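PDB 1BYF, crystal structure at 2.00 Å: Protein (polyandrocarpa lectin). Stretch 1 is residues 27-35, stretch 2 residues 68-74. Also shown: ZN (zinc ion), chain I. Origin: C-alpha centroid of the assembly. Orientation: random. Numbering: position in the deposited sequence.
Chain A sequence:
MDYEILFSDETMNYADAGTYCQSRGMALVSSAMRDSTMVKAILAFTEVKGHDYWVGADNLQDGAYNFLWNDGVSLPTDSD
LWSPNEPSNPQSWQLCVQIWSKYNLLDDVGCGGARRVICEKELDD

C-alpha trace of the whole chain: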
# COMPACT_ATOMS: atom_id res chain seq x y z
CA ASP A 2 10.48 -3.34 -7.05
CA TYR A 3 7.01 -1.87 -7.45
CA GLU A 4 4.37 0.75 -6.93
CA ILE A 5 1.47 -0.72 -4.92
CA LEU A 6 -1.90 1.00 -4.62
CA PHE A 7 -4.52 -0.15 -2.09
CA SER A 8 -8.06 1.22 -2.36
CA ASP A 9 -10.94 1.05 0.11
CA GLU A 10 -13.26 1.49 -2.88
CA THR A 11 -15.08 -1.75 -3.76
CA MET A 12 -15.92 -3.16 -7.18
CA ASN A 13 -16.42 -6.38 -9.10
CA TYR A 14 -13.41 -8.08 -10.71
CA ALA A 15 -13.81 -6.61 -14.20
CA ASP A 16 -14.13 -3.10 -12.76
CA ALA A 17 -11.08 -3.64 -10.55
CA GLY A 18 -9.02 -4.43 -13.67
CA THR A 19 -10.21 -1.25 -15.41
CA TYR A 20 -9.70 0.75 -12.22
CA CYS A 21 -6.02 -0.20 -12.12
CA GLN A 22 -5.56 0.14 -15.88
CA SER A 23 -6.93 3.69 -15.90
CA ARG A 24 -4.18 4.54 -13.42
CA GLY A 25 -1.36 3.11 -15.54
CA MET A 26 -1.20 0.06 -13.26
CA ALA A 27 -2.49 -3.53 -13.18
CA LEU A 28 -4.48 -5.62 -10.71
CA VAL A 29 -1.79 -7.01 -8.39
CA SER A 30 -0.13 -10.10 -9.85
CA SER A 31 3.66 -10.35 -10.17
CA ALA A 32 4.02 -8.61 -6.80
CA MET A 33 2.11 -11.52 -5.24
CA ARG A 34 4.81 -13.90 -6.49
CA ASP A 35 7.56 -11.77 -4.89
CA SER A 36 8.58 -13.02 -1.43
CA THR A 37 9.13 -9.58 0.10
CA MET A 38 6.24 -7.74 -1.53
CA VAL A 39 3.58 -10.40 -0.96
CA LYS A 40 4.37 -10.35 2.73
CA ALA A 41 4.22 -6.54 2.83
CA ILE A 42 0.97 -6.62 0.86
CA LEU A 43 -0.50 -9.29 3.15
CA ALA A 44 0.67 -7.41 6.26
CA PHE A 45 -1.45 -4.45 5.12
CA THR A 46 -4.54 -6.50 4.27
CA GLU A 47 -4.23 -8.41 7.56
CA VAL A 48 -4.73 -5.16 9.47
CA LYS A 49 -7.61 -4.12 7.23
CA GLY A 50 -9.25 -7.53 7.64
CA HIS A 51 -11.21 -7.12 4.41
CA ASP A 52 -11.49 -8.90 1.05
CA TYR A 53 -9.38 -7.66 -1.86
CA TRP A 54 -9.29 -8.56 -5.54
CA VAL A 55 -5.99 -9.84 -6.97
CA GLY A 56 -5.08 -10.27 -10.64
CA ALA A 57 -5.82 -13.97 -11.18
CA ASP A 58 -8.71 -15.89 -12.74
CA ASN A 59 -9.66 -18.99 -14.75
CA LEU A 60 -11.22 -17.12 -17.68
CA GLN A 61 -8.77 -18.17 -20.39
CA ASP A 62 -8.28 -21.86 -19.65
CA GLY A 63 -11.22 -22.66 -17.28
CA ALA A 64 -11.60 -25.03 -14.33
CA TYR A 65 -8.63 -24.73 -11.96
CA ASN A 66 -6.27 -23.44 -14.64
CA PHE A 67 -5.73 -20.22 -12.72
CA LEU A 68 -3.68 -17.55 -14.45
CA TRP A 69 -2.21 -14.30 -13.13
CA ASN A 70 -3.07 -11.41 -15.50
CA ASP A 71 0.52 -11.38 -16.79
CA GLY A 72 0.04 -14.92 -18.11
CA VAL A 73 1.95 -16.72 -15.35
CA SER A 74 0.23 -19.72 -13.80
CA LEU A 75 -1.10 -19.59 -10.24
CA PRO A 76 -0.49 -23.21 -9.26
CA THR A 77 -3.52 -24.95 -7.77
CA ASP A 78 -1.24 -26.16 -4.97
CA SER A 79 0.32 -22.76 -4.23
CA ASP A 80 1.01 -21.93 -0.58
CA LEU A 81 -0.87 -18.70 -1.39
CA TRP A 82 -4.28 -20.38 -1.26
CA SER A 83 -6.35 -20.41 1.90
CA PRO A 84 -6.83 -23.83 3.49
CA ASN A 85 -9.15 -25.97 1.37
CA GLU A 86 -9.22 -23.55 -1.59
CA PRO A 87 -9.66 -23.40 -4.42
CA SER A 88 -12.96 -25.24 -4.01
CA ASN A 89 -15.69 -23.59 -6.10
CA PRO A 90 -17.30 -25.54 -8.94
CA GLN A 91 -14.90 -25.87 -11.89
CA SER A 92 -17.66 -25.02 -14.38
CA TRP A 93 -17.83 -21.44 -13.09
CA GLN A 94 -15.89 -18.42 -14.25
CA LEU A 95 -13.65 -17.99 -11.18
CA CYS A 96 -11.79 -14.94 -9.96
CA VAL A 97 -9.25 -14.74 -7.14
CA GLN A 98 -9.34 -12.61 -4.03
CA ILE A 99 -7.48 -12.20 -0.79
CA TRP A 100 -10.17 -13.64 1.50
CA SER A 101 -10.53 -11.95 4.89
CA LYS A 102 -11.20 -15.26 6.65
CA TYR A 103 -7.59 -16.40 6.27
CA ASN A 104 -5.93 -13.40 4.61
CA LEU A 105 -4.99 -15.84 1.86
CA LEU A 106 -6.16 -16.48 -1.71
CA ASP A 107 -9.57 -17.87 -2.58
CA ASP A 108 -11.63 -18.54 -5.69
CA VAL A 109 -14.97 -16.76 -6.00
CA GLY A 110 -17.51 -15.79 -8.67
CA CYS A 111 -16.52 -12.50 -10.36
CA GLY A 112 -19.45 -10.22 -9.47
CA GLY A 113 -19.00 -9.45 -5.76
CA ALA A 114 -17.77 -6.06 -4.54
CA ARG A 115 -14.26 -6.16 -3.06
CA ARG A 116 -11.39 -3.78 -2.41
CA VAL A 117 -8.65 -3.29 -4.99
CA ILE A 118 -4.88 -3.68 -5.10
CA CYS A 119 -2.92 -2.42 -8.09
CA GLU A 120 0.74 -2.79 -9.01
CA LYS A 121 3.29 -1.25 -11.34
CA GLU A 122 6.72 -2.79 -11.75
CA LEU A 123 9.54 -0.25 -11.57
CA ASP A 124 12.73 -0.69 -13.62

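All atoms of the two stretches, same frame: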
# COMPACT_ATOMS: atom_id res chain seq x y z
N ALA A 27 -1.79 -2.28 -12.92
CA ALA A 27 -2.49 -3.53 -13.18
C ALA A 27 -2.94 -4.17 -11.87
O ALA A 27 -2.28 -3.97 -10.84
CB ALA A 27 -1.60 -4.51 -13.93
N LEU A 28 -4.02 -4.93 -11.92
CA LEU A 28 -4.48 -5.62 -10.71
C LEU A 28 -3.30 -6.44 -10.20
O LEU A 28 -2.64 -7.10 -11.01
CB LEU A 28 -5.71 -6.46 -11.03
CG LEU A 28 -6.63 -6.91 -9.91
CD1 LEU A 28 -7.07 -5.74 -9.04
CD2 LEU A 28 -7.86 -7.60 -10.53
N VAL A 29 -2.97 -6.35 -8.92
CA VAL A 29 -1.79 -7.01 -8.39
C VAL A 29 -1.64 -8.44 -8.88
O VAL A 29 -2.58 -9.24 -8.86
CB VAL A 29 -1.74 -6.93 -6.86
CG1 VAL A 29 -2.77 -7.85 -6.22
CG2 VAL A 29 -0.34 -7.22 -6.33
N SER A 30 -0.42 -8.77 -9.33
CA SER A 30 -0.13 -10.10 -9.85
C SER A 30 1.32 -10.49 -9.61
O SER A 30 1.58 -11.27 -8.69
CB SER A 30 -0.47 -10.19 -11.34
OG SER A 30 0.25 -9.23 -12.08
N SER A 31 2.26 -9.98 -10.39
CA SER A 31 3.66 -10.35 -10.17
C SER A 31 4.11 -10.01 -8.76
O SER A 31 4.91 -10.76 -8.20
CB SER A 31 4.59 -9.73 -11.21
OG SER A 31 4.92 -8.40 -10.86
N ALA A 32 3.58 -8.94 -8.16
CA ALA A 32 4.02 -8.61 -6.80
C ALA A 32 3.60 -9.70 -5.82
O ALA A 32 4.24 -9.89 -4.79
CB ALA A 32 3.55 -7.22 -6.37
N MET A 33 2.54 -10.44 -6.13
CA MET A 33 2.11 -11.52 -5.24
C MET A 33 3.05 -12.72 -5.30
O MET A 33 3.03 -13.56 -4.41
CB MET A 33 0.68 -11.96 -5.56
CG MET A 33 -0.37 -10.87 -5.35
SD MET A 33 -0.53 -10.35 -3.64
CE MET A 33 -1.38 -11.72 -2.87
N ARG A 34 3.87 -12.79 -6.33
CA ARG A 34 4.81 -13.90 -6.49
C ARG A 34 6.19 -13.52 -5.97
O ARG A 34 7.15 -14.29 -6.03
CB ARG A 34 4.88 -14.31 -7.96
CG ARG A 34 3.52 -14.67 -8.56
CD ARG A 34 3.68 -15.39 -9.90
NE ARG A 34 4.31 -14.55 -10.91
CZ ARG A 34 3.74 -13.67 -11.71
NH1 ARG A 34 2.44 -13.41 -11.67
NH2 ARG A 34 4.49 -13.00 -12.58
N ASP A 35 6.30 -12.31 -5.43
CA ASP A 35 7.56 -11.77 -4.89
C ASP A 35 7.56 -11.95 -3.38
O ASP A 35 6.71 -11.40 -2.68
CB ASP A 35 7.65 -10.32 -5.33
CG ASP A 35 8.84 -9.51 -4.89
OD1 ASP A 35 9.17 -9.50 -3.68
OD2 ASP A 35 9.45 -8.84 -5.75
N LEU A 68 -4.77 -18.32 -13.88
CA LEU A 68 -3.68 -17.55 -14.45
C LEU A 68 -3.64 -16.12 -13.89
O LEU A 68 -4.66 -15.44 -13.81
CB LEU A 68 -3.77 -17.44 -15.96
CG LEU A 68 -3.69 -18.70 -16.82
CD1 LEU A 68 -3.89 -18.31 -18.28
CD2 LEU A 68 -2.37 -19.44 -16.64
N TRP A 69 -2.44 -15.68 -13.55
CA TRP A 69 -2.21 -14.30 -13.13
C TRP A 69 -2.41 -13.46 -14.39
O TRP A 69 -2.24 -14.04 -15.48
CB TRP A 69 -0.81 -14.16 -12.56
CG TRP A 69 -0.54 -14.80 -11.23
CD1 TRP A 69 0.21 -15.91 -10.97
CD2 TRP A 69 -1.03 -14.35 -9.96
NE1 TRP A 69 0.21 -16.18 -9.63
CE2 TRP A 69 -0.55 -15.23 -8.98
CE3 TRP A 69 -1.84 -13.28 -9.56
CZ2 TRP A 69 -0.84 -15.08 -7.63
CZ3 TRP A 69 -2.13 -13.13 -8.22
CH2 TRP A 69 -1.63 -14.02 -7.27
N ASN A 70 -2.82 -12.20 -14.32
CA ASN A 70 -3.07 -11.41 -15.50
C ASN A 70 -1.86 -11.26 -16.43
O ASN A 70 -2.06 -10.79 -17.55
CB ASN A 70 -3.47 -9.96 -15.21
CG ASN A 70 -4.40 -9.74 -14.05
OD1 ASN A 70 -5.39 -10.47 -13.92
ND2 ASN A 70 -4.07 -8.74 -13.24
N ASP A 71 -0.66 -11.53 -15.94
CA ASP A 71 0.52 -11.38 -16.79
C ASP A 71 0.86 -12.71 -17.47
O ASP A 71 1.97 -12.93 -17.97
CB ASP A 71 1.71 -10.83 -16.02
CG ASP A 71 2.11 -11.66 -14.81
OD1 ASP A 71 1.34 -12.56 -14.40
OD2 ASP A 71 3.20 -11.40 -14.27
N GLY A 72 -0.10 -13.63 -17.47
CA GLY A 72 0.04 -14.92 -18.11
C GLY A 72 0.72 -16.01 -17.33
O GLY A 72 0.77 -17.15 -17.81
N VAL A 73 1.27 -15.71 -16.16
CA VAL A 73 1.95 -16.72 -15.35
C VAL A 73 0.91 -17.52 -14.57
O VAL A 73 -0.08 -16.99 -14.08
CB VAL A 73 2.98 -16.08 -14.42
CG1 VAL A 73 3.65 -17.09 -13.51
CG2 VAL A 73 4.04 -15.34 -15.24
N SER A 74 1.14 -18.83 -14.50
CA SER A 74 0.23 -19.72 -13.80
C SER A 74 0.24 -19.53 -12.29
O SER A 74 1.28 -19.32 -11.66
CB SER A 74 0.63 -21.17 -14.14
OG SER A 74 0.15 -22.06 -13.14
ZN ZN I . 11.19 -7.82 -5.25
O HOH W 1 11.02 -7.43 -3.15
O HOH W 2 12.52 -9.51 -4.82

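The guanidinium of Arg-34 serves two partners at once: it forms a salt bridge with Asp-71 while lying over one face of the Trp-69 indole. The arrangement is not a plain stack. Arg-34 NH1 comes within 3.3 Å of Trp-69 CG, and Arg-34 CZ sits 4.7 Å from the centroid of the Trp-69 five-membered ring, 29° off the ring normal, so the cation-pi contact is off-centre. Seen from the arginine, both Trp-69 CG and Asp-71 OD2 lie at the edge of the guanidinium, near its plane; its N-H groups are therefore directed at the indole and the carboxylate, while Val-73 CG2 covers one guanidinium face, 3.6 Å from Arg-34 NH2.

The hydrogen bonds of the salt bridge are unequal. Arg-34 NH2 to Asp-71 OD2 is short and nearly linear, 2.7 Å at 171°. Arg-34 NH1 to Asp-71 OD1 is longer and more bent, 3.1 Å at 140°, and Arg-34 NH1 to Asp-71 OD2, 3.4 Å at 129°, is weak.

The aliphatic part of Arg-34 also meets the indole: Arg-34 CG is 4.2 Å from the five-membered-ring centroid of Trp-69, an off-centre CH-pi contact. Around the six-membered ring, Met-33 CB packs 3.5 Å from Trp-69 CH2, although the end of the methionine side chain leads away, and Ser-30 CA approaches Trp-69 CE3 at 3.6 Å.

Asn-70 illustrates why distance alone is insufficient: its ND2 is 3.1 Å from Leu-28 O, but the angle is too poor for a hydrogen bond.

Backbone geometry helps place these groups. A type I turn from Trp-69 to Gly-72, with Gly-72 N bonded to Trp-69 O at 3.0 Å, carries Asp-71; at phi/psi 84/-6, a CB on Gly-72 would jam against the preceding carbonyl O.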